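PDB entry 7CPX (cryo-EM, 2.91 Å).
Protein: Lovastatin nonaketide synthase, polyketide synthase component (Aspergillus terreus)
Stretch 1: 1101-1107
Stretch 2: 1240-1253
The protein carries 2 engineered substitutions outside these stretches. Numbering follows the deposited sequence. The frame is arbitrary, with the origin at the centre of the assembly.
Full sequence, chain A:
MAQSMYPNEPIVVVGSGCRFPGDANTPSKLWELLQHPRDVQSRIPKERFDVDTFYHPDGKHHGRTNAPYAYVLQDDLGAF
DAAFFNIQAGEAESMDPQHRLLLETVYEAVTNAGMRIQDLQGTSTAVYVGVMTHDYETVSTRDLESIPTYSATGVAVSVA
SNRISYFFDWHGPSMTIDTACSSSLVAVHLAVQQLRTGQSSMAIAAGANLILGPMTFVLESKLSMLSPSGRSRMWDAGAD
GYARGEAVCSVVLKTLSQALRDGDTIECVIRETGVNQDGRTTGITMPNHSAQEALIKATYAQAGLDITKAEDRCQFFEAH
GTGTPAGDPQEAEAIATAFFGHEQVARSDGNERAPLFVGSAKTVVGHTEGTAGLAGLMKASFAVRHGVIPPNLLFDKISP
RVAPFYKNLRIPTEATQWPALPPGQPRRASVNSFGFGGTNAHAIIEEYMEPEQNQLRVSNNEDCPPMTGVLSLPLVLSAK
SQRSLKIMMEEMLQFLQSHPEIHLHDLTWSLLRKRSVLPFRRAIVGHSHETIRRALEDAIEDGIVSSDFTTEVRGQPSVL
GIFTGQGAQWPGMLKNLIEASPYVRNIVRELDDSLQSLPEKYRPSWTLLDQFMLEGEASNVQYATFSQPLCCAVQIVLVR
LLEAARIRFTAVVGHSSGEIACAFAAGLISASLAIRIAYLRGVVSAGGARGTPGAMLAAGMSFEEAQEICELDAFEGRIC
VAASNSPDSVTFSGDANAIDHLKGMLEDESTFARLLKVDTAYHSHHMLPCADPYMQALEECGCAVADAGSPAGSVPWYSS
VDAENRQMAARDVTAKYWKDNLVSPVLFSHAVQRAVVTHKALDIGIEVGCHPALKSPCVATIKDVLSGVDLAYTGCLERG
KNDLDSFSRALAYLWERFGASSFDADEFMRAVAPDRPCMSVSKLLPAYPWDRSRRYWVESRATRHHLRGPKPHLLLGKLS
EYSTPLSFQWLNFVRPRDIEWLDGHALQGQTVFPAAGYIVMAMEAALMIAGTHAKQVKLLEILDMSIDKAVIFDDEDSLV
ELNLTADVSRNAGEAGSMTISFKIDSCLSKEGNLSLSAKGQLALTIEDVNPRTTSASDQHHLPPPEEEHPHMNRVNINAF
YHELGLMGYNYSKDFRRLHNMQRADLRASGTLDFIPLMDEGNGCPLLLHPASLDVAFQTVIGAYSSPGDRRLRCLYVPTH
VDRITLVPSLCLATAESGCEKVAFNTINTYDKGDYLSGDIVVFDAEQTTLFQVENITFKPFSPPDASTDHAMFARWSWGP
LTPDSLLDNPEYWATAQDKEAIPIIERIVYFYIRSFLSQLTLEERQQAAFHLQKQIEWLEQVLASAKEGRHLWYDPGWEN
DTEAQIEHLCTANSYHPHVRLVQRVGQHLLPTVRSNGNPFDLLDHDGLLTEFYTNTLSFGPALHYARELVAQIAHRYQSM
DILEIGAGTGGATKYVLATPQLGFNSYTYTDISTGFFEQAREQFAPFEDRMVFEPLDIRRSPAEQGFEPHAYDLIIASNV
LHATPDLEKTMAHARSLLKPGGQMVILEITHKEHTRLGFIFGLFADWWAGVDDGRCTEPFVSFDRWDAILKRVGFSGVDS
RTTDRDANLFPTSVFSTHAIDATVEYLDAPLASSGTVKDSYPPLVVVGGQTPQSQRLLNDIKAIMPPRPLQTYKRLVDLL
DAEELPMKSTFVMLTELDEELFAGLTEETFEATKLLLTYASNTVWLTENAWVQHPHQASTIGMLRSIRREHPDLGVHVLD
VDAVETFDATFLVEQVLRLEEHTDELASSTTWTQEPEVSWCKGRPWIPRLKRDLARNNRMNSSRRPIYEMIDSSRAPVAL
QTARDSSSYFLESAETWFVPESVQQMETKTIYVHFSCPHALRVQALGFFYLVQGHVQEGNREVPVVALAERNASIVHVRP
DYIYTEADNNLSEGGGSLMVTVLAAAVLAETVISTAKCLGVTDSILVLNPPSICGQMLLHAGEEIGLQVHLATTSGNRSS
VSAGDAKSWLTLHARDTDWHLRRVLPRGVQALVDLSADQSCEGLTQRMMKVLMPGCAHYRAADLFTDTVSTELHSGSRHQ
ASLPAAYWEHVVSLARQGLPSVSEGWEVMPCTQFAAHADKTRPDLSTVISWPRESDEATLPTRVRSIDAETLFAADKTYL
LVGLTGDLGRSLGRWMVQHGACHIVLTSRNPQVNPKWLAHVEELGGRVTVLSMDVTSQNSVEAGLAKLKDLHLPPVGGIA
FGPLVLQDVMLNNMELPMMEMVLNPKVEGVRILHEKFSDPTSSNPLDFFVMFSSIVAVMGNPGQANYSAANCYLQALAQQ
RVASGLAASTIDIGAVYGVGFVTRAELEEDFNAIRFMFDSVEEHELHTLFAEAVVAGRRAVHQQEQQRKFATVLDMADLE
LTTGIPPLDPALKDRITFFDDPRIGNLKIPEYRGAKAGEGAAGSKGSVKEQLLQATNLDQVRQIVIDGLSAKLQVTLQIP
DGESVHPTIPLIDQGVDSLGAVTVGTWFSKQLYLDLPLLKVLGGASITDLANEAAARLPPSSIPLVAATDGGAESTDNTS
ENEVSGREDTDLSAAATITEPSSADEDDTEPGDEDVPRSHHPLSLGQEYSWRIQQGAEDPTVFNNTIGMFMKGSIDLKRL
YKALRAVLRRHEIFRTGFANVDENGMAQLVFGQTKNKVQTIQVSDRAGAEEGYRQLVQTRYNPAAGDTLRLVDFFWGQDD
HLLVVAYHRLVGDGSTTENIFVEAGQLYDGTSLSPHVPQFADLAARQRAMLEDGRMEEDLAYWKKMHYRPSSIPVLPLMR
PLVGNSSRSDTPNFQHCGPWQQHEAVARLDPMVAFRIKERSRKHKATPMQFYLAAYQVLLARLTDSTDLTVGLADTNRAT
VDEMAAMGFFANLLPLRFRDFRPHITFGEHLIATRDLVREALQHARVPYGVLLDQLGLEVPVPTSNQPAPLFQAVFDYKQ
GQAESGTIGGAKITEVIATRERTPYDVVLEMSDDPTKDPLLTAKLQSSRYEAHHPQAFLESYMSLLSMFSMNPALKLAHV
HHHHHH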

# COMPACT_ATOMS: atom_id res chain seq x y z
N HIS A 1101 -18.53 -23.18 -15.75
CA HIS A 1101 -18.72 -21.88 -15.12
C HIS A 1101 -18.75 -20.76 -16.15
O HIS A 1101 -19.13 -19.63 -15.81
CB HIS A 1101 -17.62 -21.62 -14.10
CG HIS A 1101 -17.50 -22.69 -13.06
ND1 HIS A 1101 -18.36 -22.78 -11.98
CD2 HIS A 1101 -16.62 -23.71 -12.93
CE1 HIS A 1101 -18.01 -23.81 -11.23
NE2 HIS A 1101 -16.96 -24.39 -11.78
N LEU A 1102 -18.36 -21.03 -17.39
CA LEU A 1102 -18.39 -20.06 -18.47
C LEU A 1102 -19.21 -20.60 -19.64
O LEU A 1102 -19.35 -21.81 -19.80
CB LEU A 1102 -16.97 -19.74 -18.96
CG LEU A 1102 -16.21 -18.68 -18.18
CD1 LEU A 1102 -14.76 -18.61 -18.63
CD2 LEU A 1102 -16.87 -17.33 -18.36
N PRO A 1103 -19.78 -19.72 -20.46
CA PRO A 1103 -20.59 -20.17 -21.58
C PRO A 1103 -19.77 -21.02 -22.53
O PRO A 1103 -18.58 -20.75 -22.76
CB PRO A 1103 -21.04 -18.86 -22.25
CG PRO A 1103 -20.05 -17.85 -21.82
CD PRO A 1103 -19.65 -18.25 -20.44
N PRO A 1104 -20.36 -22.07 -23.11
CA PRO A 1104 -19.63 -22.84 -24.10
C PRO A 1104 -19.26 -21.97 -25.29
O PRO A 1104 -20.00 -21.03 -25.65
CB PRO A 1104 -20.63 -23.94 -24.50
CG PRO A 1104 -21.54 -24.06 -23.35
CD PRO A 1104 -21.66 -22.67 -22.80
N PRO A 1105 -18.12 -22.24 -25.92
CA PRO A 1105 -17.71 -21.42 -27.06
C PRO A 1105 -18.65 -21.58 -28.24
O PRO A 1105 -19.35 -22.59 -28.37
CB PRO A 1105 -16.31 -21.95 -27.39
CG PRO A 1105 -16.36 -23.37 -26.95
CD PRO A 1105 -17.21 -23.37 -25.71
N GLU A 1106 -18.66 -20.57 -29.10
CA GLU A 1106 -19.47 -20.65 -30.31
C GLU A 1106 -19.01 -21.83 -31.16
O GLU A 1106 -17.98 -22.46 -30.91
CB GLU A 1106 -19.38 -19.34 -31.09
CG GLU A 1106 -19.91 -18.13 -30.34
CD GLU A 1106 -21.38 -18.24 -30.00
OE1 GLU A 1106 -22.06 -19.13 -30.57
OE2 GLU A 1106 -21.87 -17.44 -29.17
N GLU A 1107 -19.80 -22.13 -32.19
CA GLU A 1107 -19.66 -23.38 -32.93
C GLU A 1107 -18.53 -23.30 -33.96
O GLU A 1107 -18.72 -23.54 -35.15
CB GLU A 1107 -20.98 -23.72 -33.60
CG GLU A 1107 -21.22 -25.22 -33.77
CD GLU A 1107 -21.51 -25.91 -32.45
OE1 GLU A 1107 -21.46 -25.24 -31.40
OE2 GLU A 1107 -21.80 -27.13 -32.47
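Stretch 2, residues 1240-1253: IVVFDAEQTTLFQV

Stretch 2 packs against the extended, proline-rich segment of stretch 1 as a β-hairpin-like unit, in a mixed contact that buries 453 Å², includes one hydrogen bond, and has L1102 and P1105 packing against side chains of both kinds. Its strand 1240-1243 leads into a type I turn from D1244 to Q1247; the chain then turns a corner at L1250 and pairs back through F1251, with V1242 N to F1251 O at 2.7 Å. Stretch 1 has no regular secondary structure and runs across the strands of the hairpin rather than along them; its CA atoms come nearest at L1102–T1249 (5.8 Å) and P1105–V1241 (6.2 Å). Between these points, T1249 OG1 donates to P1103 O at 2.7 Å, a carbonyl held by no strand pairing with stretch 2. P1105 directs its CA-to-CB bond toward stretch 2, and its ring lies over one face of F1243, its CG 3.6 Å from the ring centroid and 14° off the normal, a CH-π contact. The same proline places CB 3.9 Å from V1241 CG1 and CD 3.2 Å from Q1247 O. At the other end, L1102 sends CD1 to 3.6 Å from T1249 CG2 and 3.7 Å from F1251 CA, while its CD2 lies 3.7 Å from Q1252 CG; stretch 1 thus touches both arms. Q1252 also reaches the next residue, with NE2 3.3 Å from P1103 CG. P1104 and E1106 direct their CA-to-CB bonds away and contribute little.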

# COMPACT_ATOMS: atom_id res chain seq x y z
N ILE A 1240 -13.10 -12.60 -26.71
CA ILE A 1240 -12.31 -13.82 -26.87
C ILE A 1240 -12.93 -14.92 -26.02
O ILE A 1240 -13.50 -14.64 -24.96
CB ILE A 1240 -10.84 -13.60 -26.49
CG1 ILE A 1240 -10.25 -12.42 -27.27
CG2 ILE A 1240 -10.04 -14.86 -26.77
CD1 ILE A 1240 -8.94 -11.92 -26.71
N VAL A 1241 -12.82 -16.16 -26.49
CA VAL A 1241 -13.25 -17.33 -25.74
C VAL A 1241 -12.24 -18.44 -25.98
O VAL A 1241 -12.20 -19.03 -27.06
CB VAL A 1241 -14.67 -17.77 -26.14
CG1 VAL A 1241 -15.15 -18.90 -25.25
CG2 VAL A 1241 -15.63 -16.60 -26.09
N VAL A 1242 -11.41 -18.71 -24.98
CA VAL A 1242 -10.41 -19.77 -25.05
C VAL A 1242 -10.95 -20.98 -24.30
O VAL A 1242 -11.45 -20.84 -23.17
CB VAL A 1242 -9.07 -19.31 -24.46
CG1 VAL A 1242 -8.00 -20.36 -24.65
CG2 VAL A 1242 -8.64 -18.00 -25.09
N PHE A 1243 -10.86 -22.15 -24.91
CA PHE A 1243 -11.46 -23.35 -24.35
C PHE A 1243 -10.53 -24.54 -24.54
O PHE A 1243 -9.59 -24.50 -25.34
CB PHE A 1243 -12.83 -23.64 -24.98
CG PHE A 1243 -12.86 -23.48 -26.47
CD1 PHE A 1243 -12.96 -22.22 -27.04
CD2 PHE A 1243 -12.82 -24.58 -27.31
CE1 PHE A 1243 -12.99 -22.06 -28.41
CE2 PHE A 1243 -12.86 -24.43 -28.68
CZ PHE A 1243 -12.94 -23.17 -29.23
N ASP A 1244 -10.80 -25.59 -23.77
CA ASP A 1244 -9.97 -26.79 -23.76
C ASP A 1244 -10.32 -27.68 -24.95
O ASP A 1244 -11.17 -27.36 -25.78
CB ASP A 1244 -10.16 -27.54 -22.45
CG ASP A 1244 -9.00 -28.46 -22.12
OD1 ASP A 1244 -8.23 -28.79 -23.05
OD2 ASP A 1244 -8.85 -28.84 -20.94
N ALA A 1245 -9.64 -28.83 -25.04
CA ALA A 1245 -9.95 -29.79 -26.09
C ALA A 1245 -11.38 -30.28 -25.96
O ALA A 1245 -12.09 -30.45 -26.96
CB ALA A 1245 -8.97 -30.96 -26.03
N GLU A 1246 -11.84 -30.53 -24.73
CA GLU A 1246 -13.22 -30.91 -24.49
C GLU A 1246 -14.20 -29.76 -24.69
O GLU A 1246 -15.40 -29.94 -24.46
CB GLU A 1246 -13.38 -31.49 -23.08
CG GLU A 1246 -12.94 -30.56 -21.95
CD GLU A 1246 -11.48 -30.72 -21.59
OE1 GLU A 1246 -10.74 -31.36 -22.37
OE2 GLU A 1246 -11.07 -30.21 -20.53
N GLN A 1247 -13.71 -28.58 -25.09
CA GLN A 1247 -14.53 -27.42 -25.41
C GLN A 1247 -15.05 -26.70 -24.17
O GLN A 1247 -15.99 -25.91 -24.26
CB GLN A 1247 -15.71 -27.80 -26.31
CG GLN A 1247 -16.25 -26.64 -27.14
CD GLN A 1247 -17.15 -27.10 -28.26
OE1 GLN A 1247 -17.72 -28.19 -28.21
NE2 GLN A 1247 -17.28 -26.27 -29.29
N THR A 1248 -14.45 -26.95 -23.01
CA THR A 1248 -14.77 -26.18 -21.81
C THR A 1248 -13.99 -24.88 -21.82
O THR A 1248 -12.79 -24.86 -22.10
CB THR A 1248 -14.45 -26.98 -20.55
OG1 THR A 1248 -13.11 -27.50 -20.64
CG2 THR A 1248 -15.43 -28.13 -20.37
N THR A 1249 -14.68 -23.78 -21.52
CA THR A 1249 -14.09 -22.45 -21.62
C THR A 1249 -13.17 -22.21 -20.43
O THR A 1249 -13.63 -22.04 -19.30
CB THR A 1249 -15.18 -21.38 -21.69
OG1 THR A 1249 -16.06 -21.67 -22.78
CG2 THR A 1249 -14.56 -20.01 -21.89
N LEU A 1250 -11.86 -22.19 -20.69
CA LEU A 1250 -10.90 -21.83 -19.65
C LEU A 1250 -11.07 -20.37 -19.25
O LEU A 1250 -11.19 -20.04 -18.07
CB LEU A 1250 -9.48 -22.08 -20.13
CG LEU A 1250 -9.21 -23.41 -20.85
CD1 LEU A 1250 -7.76 -23.47 -21.29
CD2 LEU A 1250 -9.55 -24.58 -19.95
N PHE A 1251 -11.09 -19.48 -20.24
CA PHE A 1251 -11.33 -18.07 -19.99
C PHE A 1251 -11.84 -17.43 -21.28
O PHE A 1251 -11.62 -17.94 -22.38
CB PHE A 1251 -10.08 -17.36 -19.49
CG PHE A 1251 -9.06 -17.09 -20.56
CD1 PHE A 1251 -8.08 -18.02 -20.85
CD2 PHE A 1251 -9.08 -15.90 -21.26
CE1 PHE A 1251 -7.14 -17.77 -21.83
CE2 PHE A 1251 -8.14 -15.64 -22.24
CZ PHE A 1251 -7.17 -16.57 -22.53
N GLN A 1252 -12.54 -16.32 -21.10
CA GLN A 1252 -13.09 -15.54 -22.20
C GLN A 1252 -12.81 -14.07 -21.96
O GLN A 1252 -12.47 -13.65 -20.85
CB GLN A 1252 -14.60 -15.76 -22.35
CG GLN A 1252 -15.42 -15.31 -21.15
CD GLN A 1252 -16.89 -15.15 -21.47
OE1 GLN A 1252 -17.56 -14.26 -20.93
NE2 GLN A 1252 -17.41 -16.00 -22.35
N VAL A 1253 -12.96 -13.28 -23.02
CA VAL A 1253 -12.79 -11.84 -22.97
C VAL A 1253 -13.98 -11.19 -23.66
O VAL A 1253 -14.52 -11.75 -24.62
CB VAL A 1253 -11.47 -11.39 -23.62
CG1 VAL A 1253 -11.27 -9.91 -23.42
CG2 VAL A 1253 -10.30 -12.16 -23.03